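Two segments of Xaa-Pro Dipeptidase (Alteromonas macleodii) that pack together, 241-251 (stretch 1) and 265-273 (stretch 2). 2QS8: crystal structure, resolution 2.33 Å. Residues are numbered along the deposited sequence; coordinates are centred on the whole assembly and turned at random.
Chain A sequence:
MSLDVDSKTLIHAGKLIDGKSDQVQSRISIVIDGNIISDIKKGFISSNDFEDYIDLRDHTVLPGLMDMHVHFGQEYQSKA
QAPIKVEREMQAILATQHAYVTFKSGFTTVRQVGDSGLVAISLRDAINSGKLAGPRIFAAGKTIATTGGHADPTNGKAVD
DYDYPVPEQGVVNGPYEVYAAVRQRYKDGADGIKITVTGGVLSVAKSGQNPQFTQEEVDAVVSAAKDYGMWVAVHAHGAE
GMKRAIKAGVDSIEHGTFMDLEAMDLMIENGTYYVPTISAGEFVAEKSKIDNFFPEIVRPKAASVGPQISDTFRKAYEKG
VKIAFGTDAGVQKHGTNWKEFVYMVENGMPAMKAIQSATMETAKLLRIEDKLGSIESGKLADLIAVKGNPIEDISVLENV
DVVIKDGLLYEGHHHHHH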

# COMPACT_ATOMS: atom_id res chain seq x y z
N GLY A 241 -8.02 20.07 -12.33
CA GLY A 241 -7.86 18.65 -12.56
C GLY A 241 -7.54 18.45 -14.02
O GLY A 241 -6.67 17.65 -14.38
N MSE A 242 -8.25 19.19 -14.87
CA MSE A 242 -8.07 19.12 -16.31
C MSE A 242 -6.61 19.33 -16.71
O MSE A 242 -6.05 18.54 -17.47
N LYS A 243 -5.98 20.37 -16.17
CA LYS A 243 -4.58 20.67 -16.49
C LYS A 243 -3.58 19.62 -15.98
O LYS A 243 -2.55 19.36 -16.62
N ARG A 244 -3.88 18.99 -14.85
CA ARG A 244 -2.99 17.96 -14.33
C ARG A 244 -2.96 16.82 -15.35
O ARG A 244 -1.93 16.21 -15.58
N ALA A 245 -4.11 16.57 -15.97
CA ALA A 245 -4.24 15.51 -16.96
C ALA A 245 -3.62 15.89 -18.31
O ALA A 245 -2.98 15.06 -18.95
N ILE A 246 -3.83 17.14 -18.74
CA ILE A 246 -3.27 17.61 -20.00
C ILE A 246 -1.76 17.55 -19.92
O ILE A 246 -1.10 17.04 -20.82
N LYS A 247 -1.20 18.05 -18.82
CA LYS A 247 0.24 18.03 -18.63
C LYS A 247 0.78 16.61 -18.51
O LYS A 247 1.93 16.35 -18.83
N ALA A 248 -0.06 15.68 -18.03
CA ALA A 248 0.38 14.30 -17.86
C ALA A 248 0.49 13.59 -19.21
O ALA A 248 1.21 12.60 -19.35
N GLY A 249 -0.23 14.10 -20.20
CA GLY A 249 -0.17 13.52 -21.53
C GLY A 249 -1.34 12.67 -21.98
O GLY A 249 -1.18 11.81 -22.84
N VAL A 250 -2.52 12.89 -21.41
CA VAL A 250 -3.68 12.10 -21.79
C VAL A 250 -4.06 12.43 -23.24
O VAL A 250 -3.66 13.47 -23.77
N ASP A 251 -4.82 11.54 -23.88
CA ASP A 251 -5.23 11.71 -25.27
C ASP A 251 -6.41 12.65 -25.49
O ASP A 251 -6.47 13.36 -26.50
N ASP A 265 -4.02 26.41 -24.22
CA ASP A 265 -2.69 26.42 -24.82
C ASP A 265 -1.96 25.12 -24.50
O ASP A 265 -1.20 24.60 -25.32
N LEU A 266 -2.19 24.59 -23.31
CA LEU A 266 -1.56 23.33 -22.93
C LEU A 266 -2.05 22.22 -23.86
O LEU A 266 -1.27 21.41 -24.33
N MSE A 267 -3.35 22.19 -24.12
CA MSE A 267 -3.91 21.17 -25.00
C MSE A 267 -3.38 21.28 -26.42
O MSE A 267 -3.17 20.27 -27.10
N ILE A 268 -3.16 22.51 -26.87
CA ILE A 268 -2.64 22.74 -28.21
C ILE A 268 -1.18 22.27 -28.27
O ILE A 268 -0.77 21.62 -29.22
N GLU A 269 -0.42 22.60 -27.24
CA GLU A 269 0.99 22.23 -27.18
C GLU A 269 1.22 20.73 -27.10
O GLU A 269 2.18 20.21 -27.67
N ASN A 270 0.34 20.03 -26.38
CA ASN A 270 0.45 18.59 -26.20
C ASN A 270 -0.35 17.81 -27.24
O ASN A 270 -0.29 16.59 -27.29
N GLY A 271 -1.11 18.53 -28.06
CA GLY A 271 -1.93 17.88 -29.08
C GLY A 271 -3.03 17.02 -28.48
O GLY A 271 -3.28 15.92 -28.95
N THR A 272 -3.68 17.53 -27.44
CA THR A 272 -4.76 16.80 -26.78
C THR A 272 -6.09 17.06 -27.47
O THR A 272 -6.36 18.18 -27.87
N TYR A 273 -6.92 16.03 -27.61
CA TYR A 273 -8.23 16.19 -28.24
C TYR A 273 -9.33 16.62 -27.27
O TYR A 273 -9.37 16.16 -26.13

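The two helical segments, 241-248 and 265-270, run nearly side by side: their N-to-C directions differ by 16° and their axes approach to 9.4 Å. At that spacing side chains, rather than backbone, must fill the gap. The stretches bury 473 Å² between them.

I246 is the principal bump. Its CA-to-CB bond points toward the other stretch, its CA lies 6.2 Å from the CA of M267, and it has the largest covered area, 90 Å². With chi1 m and chi2 t, its two branches part. I246 CD1 reaches M267 CG at 3.4 Å, while I246 CG2 rests against L266 CB at 3.6 Å and also comes within 3.8 Å of both T272 OG1 and N270 ND2. The hollow that receives I246 is therefore walled by L266, M267, N270 and T272.

L266 supplies the answering bump. It also points toward its partner (m, t), and its CD1 lies 4.1 Å from K243 CG and 4.1 Å from K247 CG. These lysines are one helical turn apart, so the leucine methyl settles against the aliphatic parts of both. Each leaves its backbone sideways with chi1 m.

Selenomethionines close another part of the contact. M242 starts sideways, but its extended t, t, t chain brings its end nearer, placing M242 CE 3.5 Å from M267 SE. M267 (m, t, p) thus lies against both M242 and I246.

N270 points toward stretch 1 with chi1 m, but its amide turns back to its own helix: N270 ND2 donates to L266 O at 2.8 Å, with an N-H...O angle of 133°. Its approach to I246 O, 3.7 Å from ND2, is packing.

Beyond the helices, G249 and G271 both have positive phi, and G249 closes a Schellman motif. T272 then points toward stretch 1 (chi1 -40°, m). Its CG2 lies 3.5 Å from both V250 O and D251 O, and 4.3 Å from V250 CG2. The hydroxyl serves a different contact: one water donates to I246 O at 2.9 Å and V250 O at 2.8 Å, and its oxygen lies 2.7 Å from T272 OG1 in a hydrogen bond, so it bridges the stretches where no direct polar side-chain bond does.

D251 points away, yet its backbone holds this end: Y273 N donates to D251 O at 2.9 Å and 169°, a nearly straight bond. The same carbonyl lies near the plane of the Y273 ring, at its edge.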

# COMPACT_ATOMS: atom_id res chain seq x y z
CB MSE A 242 -8.96 20.18 -16.98
CG MSE A 242 -9.00 20.11 -18.48
SE MSE A 242 -10.18 21.50 -19.25
CE MSE A 242 -10.18 21.01 -21.14
CB LYS A 243 -4.22 22.07 -15.98
CG LYS A 243 -4.96 23.15 -16.75
CD LYS A 243 -4.58 24.57 -16.37
CE LYS A 243 -5.10 24.95 -15.01
NZ LYS A 243 -5.19 26.43 -14.87
CB ARG A 244 -3.50 17.43 -12.98
CG ARG A 244 -3.51 18.46 -11.86
CD ARG A 244 -3.88 17.86 -10.50
NE ARG A 244 -3.88 18.88 -9.46
CZ ARG A 244 -4.23 18.67 -8.19
NH1 ARG A 244 -4.62 17.47 -7.78
NH2 ARG A 244 -4.19 19.67 -7.31
CB ALA A 245 -5.72 15.14 -17.15
CB ILE A 246 -3.72 19.05 -20.30
CG1 ILE A 246 -5.24 19.10 -20.41
CG2 ILE A 246 -3.08 19.54 -21.59
CD1 ILE A 246 -5.82 20.49 -20.41
CB LYS A 247 0.63 18.84 -17.39
CG LYS A 247 0.55 20.35 -17.60
CD LYS A 247 1.12 21.14 -16.42
CE LYS A 247 0.20 21.13 -15.22
NZ LYS A 247 0.76 22.00 -14.14
CB ALA A 248 -0.57 13.53 -16.94
CB VAL A 250 -4.88 12.34 -20.84
CG1 VAL A 250 -4.47 12.01 -19.42
CG2 VAL A 250 -5.35 13.78 -20.92
CB ASP A 251 -5.54 10.35 -25.88
CG ASP A 251 -4.33 9.44 -25.88
OD1 ASP A 251 -3.48 9.58 -26.78
OD2 ASP A 251 -4.21 8.60 -24.96
CB ASP A 265 -1.87 27.61 -24.32
CG ASP A 265 -2.39 28.94 -24.86
OD1 ASP A 265 -2.74 29.00 -26.05
OD2 ASP A 265 -2.44 29.93 -24.09
CB LEU A 266 -1.87 22.98 -21.48
CG LEU A 266 -1.06 23.74 -20.44
CD1 LEU A 266 -1.61 23.47 -19.05
CD2 LEU A 266 0.41 23.31 -20.52
CB MSE A 267 -5.42 21.25 -25.00
CG MSE A 267 -6.04 20.67 -23.76
SE MSE A 267 -7.99 20.83 -23.89
CE MSE A 267 -8.40 19.30 -25.07
CB ILE A 268 -2.71 24.23 -28.58
CG1 ILE A 268 -4.17 24.66 -28.67
CG2 ILE A 268 -2.00 24.47 -29.91
CD1 ILE A 268 -4.37 26.14 -28.85
CB GLU A 269 1.65 22.89 -25.98
CG GLU A 269 3.14 22.66 -25.85
CD GLU A 269 3.66 23.03 -24.46
OE1 GLU A 269 3.33 24.13 -23.97
OE2 GLU A 269 4.40 22.21 -23.87
CB ASN A 270 -0.01 18.20 -24.79
CG ASN A 270 0.92 18.71 -23.70
OD1 ASN A 270 2.05 18.25 -23.56
ND2 ASN A 270 0.44 19.67 -22.92
CB THR A 272 -4.90 17.24 -25.31
OG1 THR A 272 -3.60 17.43 -24.73
CG2 THR A 272 -5.66 16.18 -24.52
CB TYR A 273 -8.67 14.90 -28.94
CG TYR A 273 -8.21 14.80 -30.38
CD1 TYR A 273 -7.00 14.17 -30.71
CD2 TYR A 273 -8.98 15.34 -31.42
CE1 TYR A 273 -6.58 14.07 -32.05
CE2 TYR A 273 -8.56 15.25 -32.75
CZ TYR A 273 -7.37 14.61 -33.07
OH TYR A 273 -7.00 14.51 -34.39
O HOH W 1 -2.18 15.72 -23.20